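Local coordinates for protein alpha-galactosidase (PDB 6LCJ) that probably hydrolyses terminal alpha-galactosyl residues from galactosides, as a thermostable glycoside hydrolase of family GH36 that assembles into a hexamer, at residues 394-407 and 421-435. Sequence-based numbering, arbitrary orientation.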
loop_
_atom_site.group_PDB
_atom_site.type_symbol
_atom_site.label_atom_id
_atom_site.label_comp_id
_atom_site.label_asym_id
_atom_site.label_seq_id
_atom_site.Cartn_x
_atom_site.Cartn_y
_atom_site.Cartn_z
ATOM N N MET E 394 -13.845 -42.804 21.142
ATOM C CA MET E 394 -13.678 -43.861 22.133
ATOM C C MET E 394 -13.962 -45.230 21.540
ATOM O O MET E 394 -13.614 -46.244 22.146
ATOM C CB MET E 394 -14.593 -43.610 23.330
ATOM C CG MET E 394 -14.067 -42.560 24.296
ATOM S SD MET E 394 -15.328 -42.220 25.517
ATOM C CE MET E 394 -15.351 -43.783 26.422
ATOM N N GLU E 395 -14.602 -45.261 20.372
ATOM C CA GLU E 395 -14.735 -46.476 19.587
ATOM C C GLU E 395 -13.386 -46.980 19.075
ATOM O O GLU E 395 -13.211 -48.185 18.859
ATOM C CB GLU E 395 -15.671 -46.191 18.412
ATOM C CG GLU E 395 -15.840 -47.346 17.451
ATOM C CD GLU E 395 -16.701 -48.467 18.020
ATOM O OE1 GLU E 395 -17.398 -48.250 19.051
ATOM O OE2 GLU E 395 -16.679 -49.571 17.421
ATOM N N ASN E 396 -12.426 -46.081 18.860
ATOM C CA ASN E 396 -11.256 -46.402 18.062
ATOM C C ASN E 396 -9.943 -46.380 18.816
ATOM O O ASN E 396 -8.963 -46.924 18.316
ATOM C CB ASN E 396 -11.144 -45.432 16.875
ATOM C CG ASN E 396 -12.427 -45.334 16.084
ATOM O OD1 ASN E 396 -13.348 -44.618 16.467
ATOM N ND2 ASN E 396 -12.498 -46.056 14.971
ATOM N N VAL E 397 -9.890 -45.771 20.008
ATOM C CA VAL E 397 -8.637 -45.589 20.719
ATOM C C VAL E 397 -8.992 -45.158 22.131
ATOM O O VAL E 397 -10.096 -44.672 22.375
ATOM C CB VAL E 397 -7.755 -44.537 19.990
ATOM C CG1 VAL E 397 -8.434 -43.183 19.983
ATOM C CG2 VAL E 397 -6.365 -44.439 20.615
ATOM N N HIS E 398 -8.070 -45.357 23.066
ATOM C CA HIS E 398 -8.200 -44.746 24.377
ATOM C C HIS E 398 -8.077 -43.236 24.236
ATOM O O HIS E 398 -7.025 -42.721 23.836
ATOM C CB HIS E 398 -7.141 -45.283 25.330
ATOM C CG HIS E 398 -7.276 -46.745 25.592
ATOM N ND1 HIS E 398 -6.244 -47.514 26.089
ATOM C CD2 HIS E 398 -8.321 -47.587 25.393
ATOM C CE1 HIS E 398 -6.657 -48.765 26.200
ATOM N NE2 HIS E 398 -7.912 -48.835 25.792
ATOM N N VAL E 399 -9.153 -42.529 24.570
ATOM C CA VAL E 399 -9.206 -41.084 24.412
ATOM C C VAL E 399 -8.654 -40.436 25.675
ATOM O O VAL E 399 -9.206 -40.606 26.769
ATOM C CB VAL E 399 -10.638 -40.623 24.124
ATOM C CG1 VAL E 399 -10.735 -39.114 24.260
ATOM C CG2 VAL E 399 -11.044 -41.090 22.739
ATOM N N ASP E 400 -7.549 -39.713 25.526
ATOM C CA ASP E 400 -6.896 -39.079 26.658
ATOM C C ASP E 400 -7.358 -37.633 26.796
ATOM O O ASP E 400 -7.057 -36.819 25.916
ATOM C CB ASP E 400 -5.389 -39.142 26.477
ATOM C CG ASP E 400 -4.635 -38.560 27.654
ATOM O OD1 ASP E 400 -5.290 -38.219 28.679
ATOM O OD2 ASP E 400 -3.380 -38.462 27.559
ATOM N N PRO E 401 -8.059 -37.254 27.867
ATOM C CA PRO E 401 -8.503 -35.860 28.006
ATOM C C PRO E 401 -7.462 -34.966 28.656
ATOM O O PRO E 401 -7.741 -33.780 28.871
ATOM C CB PRO E 401 -9.754 -35.985 28.903
ATOM C CG PRO E 401 -9.395 -37.119 29.830
ATOM C CD PRO E 401 -8.406 -38.047 29.063
ATOM N N ASP E 402 -6.282 -35.533 28.938
ATOM C CA ASP E 402 -5.161 -34.956 29.682
ATOM C C ASP E 402 -5.412 -35.073 31.184
ATOM O O ASP E 402 -6.441 -35.611 31.605
ATOM C CB ASP E 402 -4.861 -33.518 29.254
ATOM C CG ASP E 402 -3.387 -33.223 29.290
ATOM O OD1 ASP E 402 -2.657 -34.075 29.834
ATOM O OD2 ASP E 402 -2.953 -32.151 28.808
ATOM N N VAL E 403 -4.461 -34.627 32.005
ATOM C CA VAL E 403 -4.460 -35.008 33.420
ATOM C C VAL E 403 -5.594 -34.353 34.205
ATOM O O VAL E 403 -6.233 -33.396 33.747
ATOM C CB VAL E 403 -3.099 -34.695 34.078
ATOM C CG1 VAL E 403 -1.978 -35.269 33.248
ATOM C CG2 VAL E 403 -2.935 -33.192 34.269
ATOM N N VAL E 404 -5.842 -34.886 35.396
ATOM C CA VAL E 404 -6.831 -34.372 36.335
ATOM C C VAL E 404 -6.075 -33.735 37.486
ATOM O O VAL E 404 -5.128 -34.328 38.013
ATOM C CB VAL E 404 -7.754 -35.492 36.851
ATOM C CG1 VAL E 404 -8.900 -34.913 37.665
ATOM C CG2 VAL E 404 -8.269 -36.321 35.701
ATOM N N TYR E 405 -6.483 -32.538 37.875
ATOM C CA TYR E 405 -5.927 -31.917 39.063
ATOM C C TYR E 405 -6.782 -32.275 40.267
ATOM O O TYR E 405 -8.014 -32.324 40.178
ATOM C CB TYR E 405 -5.845 -30.394 38.917
ATOM C CG TYR E 405 -4.881 -29.922 37.855
ATOM C CD1 TYR E 405 -3.542 -29.699 38.144
ATOM C CD2 TYR E 405 -5.321 -29.694 36.553
ATOM C CE1 TYR E 405 -2.660 -29.265 37.153
ATOM C CE2 TYR E 405 -4.456 -29.253 35.560
ATOM C CZ TYR E 405 -3.134 -29.045 35.859
ATOM O OH TYR E 405 -2.295 -28.597 34.868
ATOM N N PHE E 406 -6.115 -32.546 41.384
ATOM C CA PHE E 406 -6.738 -32.597 42.699
ATOM C C PHE E 406 -6.148 -31.592 43.667
ATOM O O PHE E 406 -6.842 -31.137 44.570
ATOM C CB PHE E 406 -6.614 -34.001 43.301
ATOM C CG PHE E 406 -7.327 -35.047 42.510
ATOM C CD1 PHE E 406 -6.680 -35.694 41.463
ATOM C CD2 PHE E 406 -8.648 -35.361 42.789
ATOM C CE1 PHE E 406 -7.331 -36.641 40.720
ATOM C CE2 PHE E 406 -9.309 -36.312 42.058
ATOM C CZ PHE E 406 -8.658 -36.963 41.021
ATOM N N ARG E 407 -4.892 -31.222 43.491
ATOM C CA ARG E 407 -4.288 -30.238 44.363
ATOM C C ARG E 407 -4.973 -28.884 44.224
ATOM O O ARG E 407 -5.574 -28.552 43.199
ATOM C CB ARG E 407 -2.802 -30.112 44.047
ATOM C CG ARG E 407 -2.504 -29.618 42.652
ATOM C CD ARG E 407 -1.012 -29.744 42.404
ATOM N NE ARG E 407 -0.490 -28.745 41.486
ATOM C CZ ARG E 407 -0.126 -28.997 40.233
ATOM N NH1 ARG E 407 -0.243 -30.223 39.725
ATOM N NH2 ARG E 407 0.357 -28.015 39.489
ATOM N N GLN E 421 -13.034 -31.574 34.535
ATOM C CA GLN E 421 -11.968 -32.411 34.015
ATOM C C GLN E 421 -12.048 -33.821 34.589
ATOM O O GLN E 421 -11.933 -34.806 33.853
ATOM C CB GLN E 421 -10.615 -31.744 34.310
ATOM C CG GLN E 421 -9.355 -32.453 33.784
ATOM C CD GLN E 421 -9.324 -32.597 32.275
ATOM O OE1 GLN E 421 -10.201 -32.093 31.569
ATOM N NE2 GLN E 421 -8.288 -33.277 31.765
ATOM N N GLU E 422 -12.273 -33.943 35.892
ATOM C CA GLU E 422 -12.368 -35.269 36.496
ATOM C C GLU E 422 -13.473 -36.106 35.854
ATOM O O GLU E 422 -13.300 -37.313 35.635
ATOM C CB GLU E 422 -12.598 -35.135 37.995
ATOM C CG GLU E 422 -12.398 -36.417 38.751
ATOM C CD GLU E 422 -13.037 -36.370 40.112
ATOM O OE1 GLU E 422 -12.383 -35.856 41.039
ATOM O OE2 GLU E 422 -14.190 -36.841 40.262
ATOM N N ALA E 423 -14.613 -35.481 35.538
ATOM C CA ALA E 423 -15.732 -36.219 34.954
ATOM C C ALA E 423 -15.378 -36.792 33.583
ATOM O O ALA E 423 -15.794 -37.907 33.244
ATOM C CB ALA E 423 -16.958 -35.314 34.856
ATOM N N LEU E 424 -14.613 -36.046 32.777
ATOM C CA LEU E 424 -14.208 -36.562 31.471
ATOM C C LEU E 424 -13.224 -37.724 31.589
ATOM O O LEU E 424 -13.228 -38.613 30.732
ATOM C CB LEU E 424 -13.608 -35.446 30.614
ATOM C CG LEU E 424 -14.601 -34.442 30.018
ATOM C CD1 LEU E 424 -13.958 -33.711 28.865
ATOM C CD2 LEU E 424 -15.885 -35.112 29.579
ATOM N N ALA E 425 -12.380 -37.745 32.626
ATOM C CA ALA E 425 -11.558 -38.929 32.876
ATOM C C ALA E 425 -12.421 -40.144 33.213
ATOM O O ALA E 425 -12.160 -41.254 32.737
ATOM C CB ALA E 425 -10.560 -38.664 34.003
ATOM N N HIS E 426 -13.455 -39.962 34.033
ATOM C CA HIS E 426 -14.358 -41.075 34.308
ATOM C C HIS E 426 -15.040 -41.548 33.032
ATOM O O HIS E 426 -15.122 -42.750 32.776
ATOM C CB HIS E 426 -15.400 -40.676 35.347
ATOM C CG HIS E 426 -14.879 -40.609 36.747
ATOM N ND1 HIS E 426 -14.182 -41.642 37.332
ATOM C CD2 HIS E 426 -14.982 -39.641 37.691
ATOM C CE1 HIS E 426 -13.863 -41.310 38.569
ATOM N NE2 HIS E 426 -14.341 -40.104 38.814
ATOM N N PHE E 427 -15.511 -40.621 32.201
ATOM C CA PHE E 427 -16.216 -41.023 30.988
ATOM C C PHE E 427 -15.299 -41.781 30.026
ATOM O O PHE E 427 -15.676 -42.819 29.481
ATOM C CB PHE E 427 -16.820 -39.798 30.312
ATOM C CG PHE E 427 -17.688 -40.125 29.131
ATOM C CD1 PHE E 427 -18.984 -40.577 29.309
ATOM C CD2 PHE E 427 -17.208 -39.978 27.839
ATOM C CE1 PHE E 427 -19.791 -40.867 28.223
ATOM C CE2 PHE E 427 -18.014 -40.266 26.751
ATOM C CZ PHE E 427 -19.302 -40.719 26.948
ATOM N N THR E 428 -14.097 -41.270 29.785
ATOM C CA THR E 428 -13.185 -41.957 28.881
ATOM C C THR E 428 -12.526 -43.163 29.532
ATOM O O THR E 428 -12.051 -44.051 28.814
ATOM C CB THR E 428 -12.076 -41.011 28.387
ATOM O OG1 THR E 428 -11.323 -40.530 29.506
ATOM C CG2 THR E 428 -12.645 -39.823 27.612
ATOM N N GLY E 429 -12.463 -43.198 30.866
ATOM C CA GLY E 429 -11.684 -44.191 31.573
ATOM C C GLY E 429 -10.187 -43.973 31.574
ATOM O O GLY E 429 -9.462 -44.833 32.075
ATOM N N PHE E 430 -9.691 -42.854 31.022
ATOM C CA PHE E 430 -8.260 -42.554 30.959
ATOM C C PHE E 430 -7.916 -41.669 32.150
ATOM O O PHE E 430 -8.193 -40.467 32.147
ATOM C CB PHE E 430 -7.906 -41.880 29.634
ATOM C CG PHE E 430 -6.445 -41.954 29.285
ATOM C CD1 PHE E 430 -5.500 -41.278 30.034
ATOM C CD2 PHE E 430 -6.011 -42.705 28.194
ATOM C CE1 PHE E 430 -4.134 -41.348 29.708
ATOM C CE2 PHE E 430 -4.660 -42.777 27.854
ATOM C CZ PHE E 430 -3.717 -42.101 28.610
ATOM N N LYS E 431 -7.285 -42.254 33.160
ATOM C CA LYS E 431 -7.078 -41.599 34.446
ATOM C C LYS E 431 -5.599 -41.316 34.638
ATOM O O LYS E 431 -4.773 -42.237 34.608
ATOM C CB LYS E 431 -7.620 -42.462 35.586
ATOM C CG LYS E 431 -9.127 -42.667 35.492
ATOM C CD LYS E 431 -9.590 -43.825 36.306
ATOM C CE LYS E 431 -10.867 -43.466 37.013
ATOM N NZ LYS E 431 -11.354 -44.566 37.846
ATOM N N ALA E 432 -5.270 -40.042 34.825
ATOM C CA ALA E 432 -3.889 -39.621 34.977
ATOM C C ALA E 432 -3.845 -38.346 35.807
ATOM O O ALA E 432 -4.805 -37.579 35.833
ATOM C CB ALA E 432 -3.220 -39.396 33.618
ATOM N N THR E 433 -2.726 -38.135 36.496
ATOM C CA THR E 433 -2.498 -36.881 37.189
ATOM C C THR E 433 -1.006 -36.609 37.262
ATOM O O THR E 433 -0.167 -37.503 37.083
ATOM C CB THR E 433 -3.094 -36.861 38.611
ATOM O OG1 THR E 433 -2.839 -35.580 39.218
ATOM C CG2 THR E 433 -2.465 -37.928 39.477
ATOM N N SER E 434 -0.695 -35.343 37.529
ATOM C CA SER E 434 0.660 -34.897 37.790
ATOM C C SER E 434 0.866 -34.457 39.230
ATOM O O SER E 434 1.977 -34.050 39.576
ATOM C CB SER E 434 1.034 -33.749 36.847
ATOM O OG SER E 434 1.327 -34.215 35.540
ATOM N N ASP E 435 -0.158 -34.529 40.067
ATOM C CA ASP E 435 -0.097 -34.026 41.440
ATOM C C ASP E 435 0.918 -34.807 42.258
ATOM O O ASP E 435 0.685 -35.989 42.535
ATOM C CB ASP E 435 -1.474 -34.118 42.102
ATOM C CG ASP E 435 -2.484 -33.120 41.523
ATOM O OD1 ASP E 435 -2.071 -32.202 40.779
ATOM O OD2 ASP E 435 -3.694 -33.252 41.816
HETATM O O HOH W 1 -11.195 -44.073 25.821
HETATM O O HOH W 2 -10.387 -32.163 28.651
HETATM O O HOH W 3 -7.028 -38.037 32.954
HETATM O O HOH W 4 -2.210 -32.720 37.586
HETATM O O HOH W 5 -11.037 -33.390 40.649
#
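Asp435 grips the chain at Phe406 and Arg407 with both carboxylate oxygens. Asp435 OD2 takes two backbone donors: Phe406 N at 2.6 Å on the syn lone pair, and Arg407 N from above the carboxylate plane. Asp435 OD1 forms a salt bridge with Arg407 NH1 (2.9 Å), met nearly along its C-O bond, while Arg407 NH2 also donates to Phe410 O. Replacing Asp435 by an alanine would probably leave the N-H groups of Phe406 and Arg407 without this acceptor and Arg407 NH1 without this carboxylate.

Gln421 reaches across from the helix, and its chain can be followed outward from CB. Gln421 CG, anti to the backbone N (chi1 -178°), lies 3.3 Å from Val403 O. The chain then bends at chi2, bringing CD near the same carbonyl and the amide to the carbonyls of 401-403. At the tip, OE1 accepts from a water that also donates to Pro401 O, while Gln421 NE2 donates to Pro401 O (3.0 Å, nearly straight at 170°) and to Val403 O, in both cases from above the carbonyl plane. One side-chain amide thus ties down two carbonyls of the 401-403 turn.

Beside this turn, the Asp400 carboxylate stacks on one face of the Phe430 ring, the planes 14° apart. Asp400 CB lies 3.8 Å from the centroid of the Phe430 ring, almost on the ring normal, a CH-pi contact. Asp400 OD1 also accepts from Asp402 N, forming an Asx turn, which helps to hold the carboxylate over the ring. Val404 wedges its CG2 against Ala425 CB, and its backbone N bonds to Ala432 O.

Strands 398-400 and 431-433 are the last two of the eight parallel strands expected of a TIM barrel, and helix 415-428 lies in the crossover between them. Helix 380-388 packs on Gln421 and Leu424, helix 442-453 covers Val404 and Ala425, and strand 431-433 meets strand 161-164, closing the order of the barrel.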